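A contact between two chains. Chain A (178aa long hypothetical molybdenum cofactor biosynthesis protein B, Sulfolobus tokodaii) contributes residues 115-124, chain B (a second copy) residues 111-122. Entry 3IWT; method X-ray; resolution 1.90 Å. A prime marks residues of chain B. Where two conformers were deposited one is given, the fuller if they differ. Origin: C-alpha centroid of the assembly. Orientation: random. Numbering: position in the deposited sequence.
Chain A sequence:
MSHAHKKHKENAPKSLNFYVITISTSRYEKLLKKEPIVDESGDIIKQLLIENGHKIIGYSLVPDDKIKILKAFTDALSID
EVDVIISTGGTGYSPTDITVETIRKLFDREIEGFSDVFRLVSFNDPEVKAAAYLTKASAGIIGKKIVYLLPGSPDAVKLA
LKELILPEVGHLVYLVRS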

# COMPACT_ATOMS: atom_id res chain seq x y z
N SER A 115 18.33 0.27 -4.16
CA SER A 115 18.08 1.70 -4.36
C SER A 115 18.96 2.59 -3.46
O SER A 115 19.63 3.51 -3.95
CB SER A 115 16.59 2.03 -4.18
OG SER A 115 16.07 1.49 -2.98
N ASP A 116 18.98 2.34 -2.16
CA ASP A 116 19.80 3.16 -1.26
C ASP A 116 21.31 2.93 -1.37
O ASP A 116 22.11 3.87 -1.26
CB ASP A 116 19.30 3.09 0.21
CG ASP A 116 19.12 1.68 0.71
OD1 ASP A 116 18.05 1.12 0.43
OD2 ASP A 116 20.05 1.14 1.37
N VAL A 117 21.72 1.68 -1.59
CA VAL A 117 23.14 1.40 -1.79
C VAL A 117 23.67 2.02 -3.10
O VAL A 117 24.79 2.54 -3.13
CB VAL A 117 23.46 -0.09 -1.69
CG1 VAL A 117 24.97 -0.33 -1.95
CG2 VAL A 117 23.05 -0.63 -0.31
N PHE A 118 22.84 2.04 -4.14
CA PHE A 118 23.23 2.74 -5.36
C PHE A 118 23.36 4.24 -5.12
O PHE A 118 24.28 4.89 -5.62
CB PHE A 118 22.27 2.48 -6.53
CG PHE A 118 22.69 3.21 -7.79
CD1 PHE A 118 23.84 2.83 -8.48
CD2 PHE A 118 21.97 4.33 -8.24
CE1 PHE A 118 24.23 3.53 -9.63
CE2 PHE A 118 22.37 5.02 -9.39
CZ PHE A 118 23.50 4.62 -10.07
N ARG A 119 22.44 4.80 -4.34
CA ARG A 119 22.52 6.22 -4.00
C ARG A 119 23.75 6.51 -3.12
O ARG A 119 24.38 7.56 -3.26
CB ARG A 119 21.23 6.70 -3.36
CG ARG A 119 20.11 6.80 -4.36
CD ARG A 119 18.83 7.40 -3.78
NE ARG A 119 18.10 6.55 -2.85
CZ ARG A 119 17.00 5.86 -3.15
NH1 ARG A 119 16.54 5.80 -4.38
NH2 ARG A 119 16.36 5.20 -2.19
N LEU A 120 24.14 5.54 -2.28
CA LEU A 120 25.34 5.68 -1.44
C LEU A 120 26.63 5.81 -2.29
O LEU A 120 27.42 6.73 -2.11
CB LEU A 120 25.42 4.49 -0.44
CG LEU A 120 26.60 4.30 0.53
CD1 LEU A 120 26.22 3.15 1.46
CD2 LEU A 120 27.91 3.96 -0.17
N VAL A 121 26.84 4.87 -3.20
CA VAL A 121 28.01 4.91 -4.08
C VAL A 121 27.96 6.11 -5.05
O VAL A 121 29.01 6.69 -5.36
CB VAL A 121 28.23 3.56 -4.81
CG1 VAL A 121 28.35 2.40 -3.80
CG2 VAL A 121 27.13 3.31 -5.78
N SER A 122 26.77 6.50 -5.47
CA SER A 122 26.57 7.70 -6.32
C SER A 122 26.94 8.97 -5.58
O SER A 122 27.70 9.83 -6.11
CB SER A 122 25.11 7.79 -6.79
OG SER A 122 24.84 6.76 -7.74
N PHE A 123 26.48 9.07 -4.33
CA PHE A 123 26.84 10.22 -3.47
C PHE A 123 28.36 10.41 -3.33
O PHE A 123 28.84 11.55 -3.22
CB PHE A 123 26.25 10.07 -2.07
CG PHE A 123 26.42 11.31 -1.20
CD1 PHE A 123 25.57 12.40 -1.33
CD2 PHE A 123 27.47 11.39 -0.31
CE1 PHE A 123 25.77 13.56 -0.56
CE2 PHE A 123 27.67 12.53 0.48
CZ PHE A 123 26.82 13.60 0.35
N ASN A 124 29.09 9.30 -3.28
CA ASN A 124 30.53 9.32 -3.23
C ASN A 124 31.20 9.80 -4.49
O ASN A 124 32.35 10.16 -4.44
CB ASN A 124 31.13 7.95 -2.93
CG ASN A 124 30.88 7.51 -1.53
OD1 ASN A 124 30.67 8.33 -0.63
ND2 ASN A 124 30.95 6.20 -1.31
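Chain B, residues 111-122: IEGFSDVFRLVS

Both stretches are helical over most of their length. Chain A is helical from Ser115, where the stretch enters a helix already under way, to about Phe123, with phi/psi pairs near -65/-40 and i to i+4 backbone hydrogen bonds such as Leu120 N to Asp116 O at 2.8 Å. Chain B begins differently: Ile111′, at phi/psi -87/90, is not helical, and a helix follows that runs through Ser122′, its regular pattern marked by Val117′ N to Gly113′ O at 3.0 Å. The two axes approach to 9.8 Å, and their N-to-C directions differ by 52° (signed crossing angle -52°), so chain B lies obliquely across chain A with a component of its direction in common. The tightest backbone register is Asp116 CA to Asp116′ CA, 6.3 Å; Arg119 CA and Val117′ CA follow at 7.1 Å. Together the stretches bury 429 Å².

The polar centre of the contact is Arg119. Its CA-to-CB bond points toward chain B, and its side chain (chi1 m, chi2 t, chi3 m) meets the carboxylate of Asp116′ (chi1 p) in a two-pronged salt bridge. Arg119 NE donates to Asp116′ OD2 at 2.8 Å with an N-H...acceptor angle of 173°, almost linear; Arg119 NH2 donates to Asp116′ OD1 at 2.9 Å with a more bent angle of 141°. The acceptor OD2 lies at the guanidinium edge, whereas the backbone of Gly113′ covers one face, its CA 3.2 Å from Arg119 NE. An ideal CB on Gly113′ would fall 2.5 Å from Arg119 CD, a clash, so this close approach depends on the bare glycine.

Two waters extend the polar network. Water 1 donates to Asp116 O at 3.0 Å and to Asp116′ OD2 at 2.8 Å, giving that carboxylate oxygen a second donor. Water 2 accepts from Arg119 NH1 at 2.9 Å and donates to Glu112′ OE1 at 2.6 Å, linking two side chains of opposite charge without direct contact.

One turn beyond Arg119, the contact becomes apolar. Phe123 (chi1 t) packs obliquely against three residues: its CZ is 3.4 Å from Val121′ CG1, its CD2 3.7 Å from Leu120′ CD2, and its CD1 4.0 Å from Val117′ CG1. Leu120′ CD2 also makes a CH-pi contact, 4.1 Å from the centroid of the Phe123 ring and 30° off its normal, hence off-centre. The other methyl, Leu120′ CD1, lies 3.8 Å from Leu120 CA.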

# COMPACT_ATOMS: atom_id res chain seq x y z
N ILE B 111 10.08 12.00 -3.38
CA ILE B 111 11.47 11.99 -3.80
C ILE B 111 12.12 10.99 -2.83
O ILE B 111 12.62 11.34 -1.75
CB ILE B 111 12.13 13.39 -3.75
CG1 ILE B 111 11.47 14.34 -4.77
CG2 ILE B 111 13.64 13.28 -4.05
CD1 ILE B 111 11.79 15.84 -4.48
N GLU B 112 12.10 9.73 -3.27
CA GLU B 112 12.32 8.58 -2.38
C GLU B 112 13.69 8.59 -1.72
O GLU B 112 13.82 8.34 -0.51
CB GLU B 112 12.12 7.28 -3.18
CG GLU B 112 10.71 7.13 -3.80
CD GLU B 112 10.54 5.91 -4.69
OE1 GLU B 112 11.50 5.12 -4.88
OE2 GLU B 112 9.40 5.72 -5.20
N GLY B 113 14.69 8.98 -2.49
CA GLY B 113 16.07 8.95 -2.04
C GLY B 113 16.47 10.04 -1.07
O GLY B 113 17.56 9.96 -0.47
N PHE B 114 15.64 11.08 -0.91
CA PHE B 114 15.98 12.13 0.04
C PHE B 114 16.15 11.55 1.44
O PHE B 114 17.08 11.90 2.14
CB PHE B 114 14.98 13.28 0.06
CG PHE B 114 15.39 14.39 1.00
CD1 PHE B 114 16.27 15.38 0.58
CD2 PHE B 114 14.90 14.44 2.31
CE1 PHE B 114 16.65 16.40 1.43
CE2 PHE B 114 15.31 15.45 3.18
CZ PHE B 114 16.18 16.43 2.75
N SER B 115 15.25 10.65 1.85
CA SER B 115 15.31 10.06 3.18
C SER B 115 16.65 9.38 3.49
O SER B 115 17.32 9.72 4.47
CB SER B 115 14.17 9.06 3.34
OG SER B 115 12.94 9.75 3.25
N ASP B 116 17.05 8.42 2.66
CA ASP B 116 18.28 7.69 2.91
C ASP B 116 19.55 8.53 2.68
O ASP B 116 20.51 8.38 3.42
CB ASP B 116 18.36 6.36 2.16
CG ASP B 116 18.04 6.48 0.69
OD1 ASP B 116 16.85 6.46 0.36
OD2 ASP B 116 18.98 6.55 -0.14
N VAL B 117 19.53 9.43 1.69
CA VAL B 117 20.68 10.29 1.47
C VAL B 117 20.83 11.27 2.66
O VAL B 117 21.96 11.53 3.12
CB VAL B 117 20.64 11.00 0.10
CG1 VAL B 117 21.79 12.04 -0.05
CG2 VAL B 117 20.73 9.97 -1.05
N PHE B 118 19.71 11.78 3.20
CA PHE B 118 19.82 12.62 4.39
C PHE B 118 20.38 11.82 5.59
O PHE B 118 21.19 12.33 6.34
CB PHE B 118 18.49 13.28 4.78
CG PHE B 118 18.60 14.11 6.02
CD1 PHE B 118 19.37 15.26 6.03
CD2 PHE B 118 18.01 13.70 7.20
CE1 PHE B 118 19.52 16.03 7.20
CE2 PHE B 118 18.14 14.45 8.36
CZ PHE B 118 18.93 15.61 8.37
N ARG B 119 19.96 10.56 5.73
CA ARG B 119 20.46 9.73 6.79
C ARG B 119 21.94 9.38 6.60
O ARG B 119 22.66 9.22 7.59
CB ARG B 119 19.61 8.48 6.95
CG ARG B 119 18.25 8.79 7.55
CD ARG B 119 17.46 7.51 7.84
NE ARG B 119 16.91 6.82 6.65
CZ ARG B 119 15.65 6.89 6.23
NH1 ARG B 119 14.79 7.67 6.82
NH2 ARG B 119 15.25 6.17 5.19
N LEU B 120 22.38 9.27 5.35
CA LEU B 120 23.79 9.04 5.02
C LEU B 120 24.67 10.21 5.50
O LEU B 120 25.68 10.00 6.21
CB LEU B 120 23.92 8.81 3.51
CG LEU B 120 25.26 8.61 2.81
CD1 LEU B 120 24.95 8.09 1.41
CD2 LEU B 120 26.02 9.89 2.71
N VAL B 121 24.30 11.43 5.14
CA VAL B 121 25.08 12.61 5.55
C VAL B 121 25.00 12.82 7.08
O VAL B 121 25.96 13.23 7.73
CB VAL B 121 24.74 13.89 4.72
CG1 VAL B 121 24.98 13.65 3.21
CG2 VAL B 121 23.33 14.42 5.00
N SER B 122 23.86 12.49 7.66
CA SER B 122 23.69 12.58 9.12
C SER B 122 24.57 11.57 9.83
O SER B 122 25.29 11.91 10.76
CB SER B 122 22.21 12.33 9.50
OG SER B 122 21.38 13.37 9.02
O HOH W 1 21.72 6.39 0.31
O HOH W 2 14.01 4.48 -4.80